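Local coordinates for protein lipolytic enzyme (Clostridium thermocellum, PDB 2VPT) that hydrolyses acetyl esters of xylan as the catalytic domain of a larger cellulosomal family 3 carbohydrate esterase of the SGNH hydrolase clan, at residues T29-Y32 with R33-Q37; N77-T81 with H82-V86; T105-S108 with N109-Q113; N139-I142 with P143-Q147. All coordinates share one frame; numbering follows the deposited sequence.

How the interactions relate
The four contacts follow one another along a single alpha/beta domain of the GDSL-like, SGNH hydrolase type, in which helices flank a mainly parallel sheet. Interaction 1 is a run of helix 28-37, which packs on helix 181-203. Interaction 2 ends helix 68-82 and leads into strand 86-90; its centre is 21 Å from that of interaction 1 and 17 Å from that of interaction 3. Interactions 3 and 4, on helix 104-117 and the entry to helix 142-151, have centres 12 Å apart and touch. Helix 104-117 packs on both 68-82 and 142-151, so interactions 2 to 4 belong to one helical layer, while interaction 1 lies across the chain's centre from 3 and 4.

Interaction 1. Residues T29-Y32 with R33-Q37; sequences TELY and RLLTQ
Arg33 folds against the preceding turn, its CB 3.3 Å from Glu30 O and its CG against Thr29 O, while its amide gives only a weak hydrogen bond to Thr29 O. Farther out this is an exposed, mobile side chain modelled in two positions, as suits a long, flexible residue at the surface. Leu34 comes one turn after Glu30, and its N gives a hydrogen bond of 3.0 Å to Glu30 O. Its CD2 methyl meets Glu30 OE2 at 3.7 Å, because a bend in the glutamate (chi2 65°) brings the carboxylate back toward the leucine methyls. Leu35 repeats the backbone bond with Leu31 O and sets CD1 3.9 Å from Leu31 CG, an oblique aliphatic crossing fit for a buried flank. At Thr36 the hydroxyl, beside its own backbone N (chi1 -59°), donates to Tyr32 O at 2.8 Å; the amide of Thr36 reaches the same oxygen from the opposite face, so two bonds grip it. OG1 also sits over the rim of one Tyr32 ring face. Leu31 packs on Trp191 and Leu34 on Tyr192, both of helix 181-203, while Tyr32 turns to the loop residues Leu55 and Pro56 and makes a weak hydrogen bond to Ile42 O of strand 41-44.

Interaction 2. Residues N77-T81 with H82-V86; sequences NWLNT and HNPDV
His82 lies beneath the methyl of its neighbour Thr81: CG2 stands 3.7 Å from the centroid of the imidazole and 10° off the ring normal, a CH-pi contact over the face. The two side chains run side by side in the same direction. Threonine's branched CB serves this well, since CG2, anti to the backbone N, is carried onto the next residue's ring. The histidine backbone N bonds to Trp78 O at 2.9 Å, and its CD2 passes 3.4 Å from that same oxygen. His82 NE2 is hydrogen-bonded to Ser47 OG, which holds the polar end of the ring while the Thr81 methyl covers a face.

Leu79 O accepts a hydrogen bond from Asn83 N at 2.8 Å, somewhat bent, and the Leu79 and Pro84 side chains cross at about a right angle, with Leu79 CD2 3.8 Å from Pro84 CG. Asn83 is the first residue beyond helix 68-82 and has a positive phi (43°), a backbone state asparagine tolerates readily; its OD1 bonds to Lys118 NZ. Backbone bonds and apolar contacts thus meet here, while the polar ends of His82 and Asn83 are satisfied outside, by Ser47 and Lys118.

Interaction 3. Residues T105-S108 with N109-Q113; sequences TGLS and NLIDQ
Ser108 and Asp112 are joined twice, one helical turn apart: the amide of Asp112 gives a hydrogen bond of 3.1 Å to Ser108 O, and a water links their side chains. Ser108 OG donates to this water at 2.6 Å, and the water in turn donates to Asp112 OD2 at 2.9 Å and to Asn109 OD1 at 2.7 Å. Short polar residues suit this side, where a single water can reach Ser108, Asn109 and Asp112. With OG anti to the backbone N (chi1 -177°), the serine hydroxyl reaches along the helix to the water. Asn109 lies beside Thr105, pointing the same way, with its ND2 3.5 Å from Thr105 CG2; its backbone N bonds to Thr105 O.

The run belongs to helix 104-117, an amphipathic helix of the SGNH hydrolase fold that packs beside the sheet. On its buried flank Leu107 CG packs on Ile111 CD1 at 4.2 Å, and Ile111 N bonds to Leu107 O. Gly106, whose O accepts from Leu110 N, has its own N held by Asn103 OD1.

Farther out, Lys149 of helix 142-151 makes a salt bridge with Asp112 OD1 and a hydrogen bond to Ser108 OG, so one lysine holds both side chains and joins the two helices. Ile111 rests on Leu123 and Val125 of strand 122-126, while Leu110 packs on Ile71 and Ala72 of helix 68-82.

Interaction 4. Residues N139-I142 with P143-Q147; sequences NAVI and PGIVQ
Ile142 O takes the amide of Val146 in a nearly straight hydrogen bond of 3.1 Å, with an N-H...O angle of 170°. One residue earlier the bond is slack: Ile145 N reaches Val141 O only weakly, at 3.5 Å. These bonds set the first turn of helix 142-151, which is entered through a type I beta turn from Asn139 to Ile142, closed by a hydrogen bond of 3.2 Å from Ile142 N to Asn139 O. Pro143 suits this place: it has no N-H to offer, and instead its CD methylene sits 3.2 Å from Asn139 O. Its ring also fixes its own phi near the helical value while CD abuts Ile142 CB at 3.5 Å.

Val141 and Ile145 lie side by side and point the same way, CG2 of the valine 4.0 Å from CD1 of the isoleucine; Ile145 CD1 also comes 3.4 Å from Val141 O. The torsion of Val141 (chi1 -51°) puts CG2 between the backbone N and the carbonyl carbon, the side nearer Ile145. On the buried flank, Ile142 CG2 meets Val146 CG2 at 4.2 Å; both residues rest on Phe158 of strand 156-159 and on Val125 of strand 122-126. Asn139 gives ND2 to Tyr128 O, which ties the turn's start to the loop after the latter strand. The chemistry is mainly hydrophobic: side-chain contacts across it are apolar, and its hydrogen bonds run between backbone atoms.

Interaction 1. Residues T29-Y32 with R33-Q37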
# COMPACT_ATOMS: atom_id res chain seq x y z
N THR A 29 -3.41 7.33 10.02
CA THR A 29 -2.54 8.51 10.27
C THR A 29 -3.16 9.42 11.33
O THR A 29 -2.57 9.71 12.36
CB THR A 29 -2.31 9.28 8.98
OG1 THR A 29 -1.82 8.37 7.99
CG2 THR A 29 -1.31 10.42 9.18
N GLU A 30 -4.39 9.85 11.07
CA GLU A 30 -5.04 10.78 12.00
C GLU A 30 -5.47 10.08 13.29
O GLU A 30 -5.39 10.66 14.37
CB GLU A 30 -6.21 11.47 11.31
CG GLU A 30 -7.00 12.47 12.15
CD GLU A 30 -6.19 13.69 12.56
OE1 GLU A 30 -5.18 14.00 11.89
OE2 GLU A 30 -6.60 14.34 13.55
N LEU A 31 -5.93 8.84 13.21
CA LEU A 31 -6.38 8.19 14.42
C LEU A 31 -5.22 7.93 15.37
O LEU A 31 -5.37 8.08 16.59
CB LEU A 31 -7.13 6.88 14.11
CG LEU A 31 -7.74 6.17 15.32
CD1 LEU A 31 -8.74 7.07 16.05
CD2 LEU A 31 -8.42 4.89 14.86
N TYR A 32 -4.05 7.58 14.84
CA TYR A 32 -2.87 7.39 15.69
C TYR A 32 -2.56 8.68 16.45
O TYR A 32 -2.23 8.62 17.64
CB TYR A 32 -1.67 6.95 14.86
CG TYR A 32 -0.50 6.49 15.70
CD1 TYR A 32 -0.47 5.22 16.23
CD2 TYR A 32 0.54 7.36 16.01
CE1 TYR A 32 0.57 4.79 17.03
CE2 TYR A 32 1.58 6.94 16.79
CZ TYR A 32 1.60 5.67 17.31
OH TYR A 32 2.64 5.22 18.10
N ARG A 33 -2.67 9.81 15.76
CA ARG A 33 -2.48 11.12 16.40
C ARG A 33 -3.48 11.33 17.52
O ARG A 33 -3.10 11.68 18.64
CB ARG A 33 -2.64 12.26 15.40
CG ARG A 33 -1.54 12.36 14.37
CD ARG A 33 -1.59 13.64 13.58
NE ARG A 33 -1.24 14.80 14.41
CZ ARG A 33 -1.04 16.04 13.96
NH1 ARG A 33 -1.16 16.33 12.67
NH2 ARG A 33 -0.72 17.00 14.82
N LEU A 34 -4.76 11.12 17.22
CA LEU A 34 -5.80 11.42 18.21
C LEU A 34 -5.66 10.55 19.44
O LEU A 34 -5.82 11.03 20.56
CB LEU A 34 -7.20 11.24 17.60
CG LEU A 34 -7.60 12.17 16.46
CD1 LEU A 34 -8.89 11.71 15.76
CD2 LEU A 34 -7.73 13.62 16.96
N LEU A 35 -5.39 9.27 19.25
CA LEU A 35 -5.27 8.35 20.36
C LEU A 35 -4.04 8.64 21.21
O LEU A 35 -4.10 8.57 22.44
CB LEU A 35 -5.26 6.89 19.89
CG LEU A 35 -6.55 6.39 19.25
CD1 LEU A 35 -6.31 4.98 18.72
CD2 LEU A 35 -7.72 6.43 20.23
N THR A 36 -2.94 8.98 20.55
CA THR A 36 -1.73 9.38 21.26
C THR A 36 -1.95 10.67 22.03
O THR A 36 -1.58 10.76 23.20
CB THR A 36 -0.54 9.50 20.29
OG1 THR A 36 -0.33 8.24 19.65
CG2 THR A 36 0.75 9.85 21.04
N GLN A 37 -2.57 11.66 21.41
CA GLN A 37 -2.91 12.92 22.11
C GLN A 37 -3.79 12.69 23.33
O GLN A 37 -3.70 13.44 24.32
CB GLN A 37 -3.57 13.90 21.16
CG GLN A 37 -2.63 14.47 20.13
CD GLN A 37 -3.31 15.44 19.19
OE1 GLN A 37 -2.76 16.51 18.88
NE2 GLN A 37 -4.51 15.10 18.75

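Interaction 2. Residues N77-T81 with H82-V86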
# COMPACT_ATOMS: atom_id res chain seq x y z
N ASN A 77 -4.61 -16.84 11.24
CA ASN A 77 -3.15 -16.71 11.26
C ASN A 77 -2.69 -15.33 11.70
O ASN A 77 -1.74 -15.20 12.49
CB ASN A 77 -2.56 -17.06 9.89
CG ASN A 77 -2.86 -18.49 9.47
OD1 ASN A 77 -2.89 -19.39 10.30
ND2 ASN A 77 -3.07 -18.69 8.18
N TRP A 78 -3.36 -14.30 11.20
CA TRP A 78 -3.01 -12.93 11.57
C TRP A 78 -3.21 -12.72 13.07
O TRP A 78 -2.38 -12.12 13.74
CB TRP A 78 -3.87 -11.94 10.80
CG TRP A 78 -3.76 -12.03 9.31
CD1 TRP A 78 -2.77 -12.63 8.59
CD2 TRP A 78 -4.66 -11.48 8.37
NE1 TRP A 78 -3.02 -12.51 7.25
CE2 TRP A 78 -4.17 -11.78 7.09
CE3 TRP A 78 -5.83 -10.74 8.48
CZ2 TRP A 78 -4.82 -11.39 5.92
CZ3 TRP A 78 -6.48 -10.35 7.32
CH2 TRP A 78 -5.97 -10.68 6.06
N LEU A 79 -4.34 -13.19 13.60
CA LEU A 79 -4.61 -13.08 15.03
C LEU A 79 -3.57 -13.80 15.87
O LEU A 79 -3.14 -13.29 16.89
CB LEU A 79 -6.00 -13.64 15.33
CG LEU A 79 -7.17 -12.78 14.82
CD1 LEU A 79 -8.49 -13.55 14.86
CD2 LEU A 79 -7.28 -11.52 15.65
N ASN A 80 -3.20 -15.01 15.45
CA ASN A 80 -2.21 -15.77 16.22
C ASN A 80 -0.82 -15.14 16.13
O ASN A 80 -0.08 -15.12 17.11
CB ASN A 80 -2.19 -17.23 15.77
CG ASN A 80 -3.40 -18.02 16.27
OD1 ASN A 80 -3.90 -18.92 15.59
ND2 ASN A 80 -3.88 -17.67 17.47
N THR A 81 -0.48 -14.58 14.97
CA THR A 81 0.82 -13.95 14.77
C THR A 81 0.96 -12.66 15.57
O THR A 81 1.98 -12.43 16.22
CB THR A 81 1.06 -13.66 13.29
OG1 THR A 81 1.14 -14.90 12.56
CG2 THR A 81 2.35 -12.88 13.07
N HIS A 82 -0.08 -11.83 15.56
CA HIS A 82 0.02 -10.48 16.11
C HIS A 82 -0.62 -10.30 17.48
O HIS A 82 -0.33 -9.32 18.17
CB HIS A 82 -0.53 -9.47 15.11
CG HIS A 82 0.21 -9.46 13.82
ND1 HIS A 82 1.50 -8.99 13.71
CD2 HIS A 82 -0.13 -9.92 12.59
CE1 HIS A 82 1.91 -9.14 12.46
NE2 HIS A 82 0.94 -9.70 11.76
N ASN A 83 -1.48 -11.24 17.86
CA ASN A 83 -2.13 -11.25 19.18
C ASN A 83 -2.63 -9.87 19.63
O ASN A 83 -2.29 -9.39 20.69
CB ASN A 83 -1.20 -11.88 20.23
CG ASN A 83 -1.93 -12.25 21.50
OD1 ASN A 83 -3.10 -12.61 21.49
ND2 ASN A 83 -1.22 -12.15 22.62
N PRO A 84 -3.49 -9.25 18.82
CA PRO A 84 -3.96 -7.93 19.17
C PRO A 84 -4.92 -7.94 20.37
O PRO A 84 -5.61 -8.93 20.59
CB PRO A 84 -4.73 -7.50 17.93
CG PRO A 84 -5.19 -8.78 17.33
CD PRO A 84 -4.09 -9.73 17.57
N ASP A 85 -4.96 -6.84 21.09
CA ASP A 85 -5.96 -6.62 22.14
C ASP A 85 -7.30 -6.20 21.55
O ASP A 85 -8.36 -6.52 22.08
CB ASP A 85 -5.46 -5.56 23.11
CG ASP A 85 -4.14 -5.93 23.75
OD1 ASP A 85 -4.10 -7.01 24.37
OD2 ASP A 85 -3.16 -5.17 23.60
N VAL A 86 -7.25 -5.50 20.41
CA VAL A 86 -8.40 -4.89 19.78
C VAL A 86 -8.26 -5.10 18.28
O VAL A 86 -7.15 -5.02 17.73
CB VAL A 86 -8.44 -3.37 20.07
CG1 VAL A 86 -9.61 -2.69 19.38
CG2 VAL A 86 -8.51 -3.09 21.58

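Interaction 3. Residues T105-S108 with N109-Q113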
# COMPACT_ATOMS: atom_id res chain seq x y z
N THR A 105 -24.46 -12.75 6.16
CA THR A 105 -24.08 -13.99 6.81
C THR A 105 -22.56 -14.15 6.96
O THR A 105 -22.07 -14.61 7.99
CB THR A 105 -24.67 -15.23 6.06
OG1 THR A 105 -26.10 -15.18 6.14
CG2 THR A 105 -24.18 -16.50 6.69
N GLY A 106 -21.83 -13.74 5.93
CA GLY A 106 -20.37 -13.79 5.98
C GLY A 106 -19.81 -12.91 7.09
O GLY A 106 -18.91 -13.34 7.81
N LEU A 107 -20.36 -11.71 7.23
CA LEU A 107 -19.90 -10.79 8.30
C LEU A 107 -20.18 -11.39 9.68
O LEU A 107 -19.32 -11.40 10.55
CB LEU A 107 -20.55 -9.43 8.15
CG LEU A 107 -20.10 -8.39 9.19
CD1 LEU A 107 -18.59 -8.11 9.06
CD2 LEU A 107 -20.94 -7.13 9.06
N SER A 108 -21.40 -11.91 9.86
CA SER A 108 -21.79 -12.52 11.13
C SER A 108 -20.85 -13.66 11.48
O SER A 108 -20.39 -13.77 12.61
CB SER A 108 -23.23 -13.04 11.02
OG SER A 108 -23.67 -13.56 12.27
N ASN A 109 -20.58 -14.52 10.50
CA ASN A 109 -19.70 -15.65 10.71
C ASN A 109 -18.26 -15.24 10.99
O ASN A 109 -17.57 -15.87 11.78
CB ASN A 109 -19.75 -16.62 9.52
CG ASN A 109 -21.08 -17.32 9.39
OD1 ASN A 109 -21.88 -17.35 10.34
ND2 ASN A 109 -21.34 -17.87 8.21
N LEU A 110 -17.80 -14.19 10.31
CA LEU A 110 -16.45 -13.68 10.55
C LEU A 110 -16.29 -13.13 11.97
O LEU A 110 -15.27 -13.37 12.59
CB LEU A 110 -16.10 -12.62 9.49
CG LEU A 110 -14.76 -11.90 9.68
CD1 LEU A 110 -13.60 -12.90 9.73
CD2 LEU A 110 -14.56 -10.92 8.53
N ILE A 111 -17.29 -12.42 12.47
CA ILE A 111 -17.28 -11.94 13.85
C ILE A 111 -17.16 -13.13 14.81
O ILE A 111 -16.32 -13.14 15.70
CB ILE A 111 -18.53 -11.09 14.18
CG1 ILE A 111 -18.49 -9.76 13.39
CG2 ILE A 111 -18.66 -10.84 15.69
CD1 ILE A 111 -19.82 -9.06 13.31
N ASP A 112 -17.99 -14.14 14.59
CA ASP A 112 -17.94 -15.34 15.44
C ASP A 112 -16.57 -16.00 15.38
O ASP A 112 -16.03 -16.42 16.40
CB ASP A 112 -18.99 -16.37 15.01
CG ASP A 112 -20.42 -15.92 15.28
OD1 ASP A 112 -20.63 -14.89 15.94
OD2 ASP A 112 -21.35 -16.63 14.80
N GLN A 113 -16.01 -16.08 14.18
CA GLN A 113 -14.70 -16.69 13.98
C GLN A 113 -13.60 -15.98 14.76
O GLN A 113 -12.75 -16.62 15.37
CB GLN A 113 -14.37 -16.70 12.49
CG GLN A 113 -13.02 -17.33 12.16
CD GLN A 113 -12.70 -17.23 10.67
OE1 GLN A 113 -13.57 -16.99 9.85
NE2 GLN A 113 -11.44 -17.42 10.32
O HOH W 1 -23.02 -16.12 12.46

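Interaction 4. Residues N139-I142 with P143-Q147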
# COMPACT_ATOMS: atom_id res chain seq x y z
N ASN A 139 -24.62 -1.15 4.38
CA ASN A 139 -24.57 -0.44 5.67
C ASN A 139 -25.80 -0.78 6.51
O ASN A 139 -25.69 -1.00 7.73
CB ASN A 139 -24.55 1.07 5.46
CG ASN A 139 -23.22 1.60 4.98
OD1 ASN A 139 -22.21 0.89 4.96
ND2 ASN A 139 -23.21 2.87 4.60
N ALA A 140 -26.97 -0.86 5.87
CA ALA A 140 -28.21 -1.09 6.59
C ALA A 140 -28.19 -2.33 7.45
O ALA A 140 -28.82 -2.36 8.51
CB ALA A 140 -29.38 -1.17 5.61
N VAL A 141 -27.52 -3.39 7.00
CA VAL A 141 -27.56 -4.67 7.73
C VAL A 141 -26.60 -4.78 8.92
O VAL A 141 -26.77 -5.62 9.79
CB VAL A 141 -27.34 -5.90 6.80
CG1 VAL A 141 -28.30 -5.83 5.60
CG2 VAL A 141 -25.89 -6.03 6.35
N ILE A 142 -25.59 -3.91 8.98
CA ILE A 142 -24.51 -4.09 9.94
C ILE A 142 -24.91 -3.84 11.40
O ILE A 142 -24.57 -4.64 12.26
CB ILE A 142 -23.29 -3.26 9.52
CG1 ILE A 142 -22.75 -3.77 8.17
CG2 ILE A 142 -22.18 -3.35 10.58
CD1 ILE A 142 -21.65 -2.92 7.57
N PRO A 143 -25.63 -2.73 11.70
CA PRO A 143 -25.95 -2.50 13.12
C PRO A 143 -26.71 -3.65 13.80
O PRO A 143 -26.46 -3.96 14.96
CB PRO A 143 -26.81 -1.24 13.09
CG PRO A 143 -26.67 -0.65 11.78
CD PRO A 143 -26.10 -1.64 10.84
N GLY A 144 -27.64 -4.28 13.08
CA GLY A 144 -28.40 -5.38 13.66
C GLY A 144 -27.57 -6.62 13.92
O GLY A 144 -27.76 -7.30 14.92
N ILE A 145 -26.61 -6.89 13.03
CA ILE A 145 -25.72 -8.01 13.22
C ILE A 145 -24.87 -7.79 14.47
O ILE A 145 -24.71 -8.68 15.31
CB ILE A 145 -24.79 -8.22 11.99
CG1 ILE A 145 -25.59 -8.71 10.78
CG2 ILE A 145 -23.68 -9.19 12.31
CD1 ILE A 145 -24.92 -8.40 9.46
N VAL A 146 -24.31 -6.59 14.60
CA VAL A 146 -23.48 -6.30 15.76
C VAL A 146 -24.29 -6.36 17.05
O VAL A 146 -23.86 -6.95 18.02
CB VAL A 146 -22.77 -4.94 15.61
CG1 VAL A 146 -22.08 -4.57 16.92
CG2 VAL A 146 -21.76 -4.99 14.45
N GLN A 147 -25.50 -5.78 17.02
CA GLN A 147 -26.33 -5.73 18.23
C GLN A 147 -26.73 -7.11 18.75
O GLN A 147 -26.74 -7.33 19.96
CB GLN A 147 -27.55 -4.86 18.00
CG GLN A 147 -28.30 -4.50 19.29
CD GLN A 147 -27.46 -3.66 20.24
OE1 GLN A 147 -26.98 -2.58 19.89
NE2 GLN A 147 -27.28 -4.17 21.45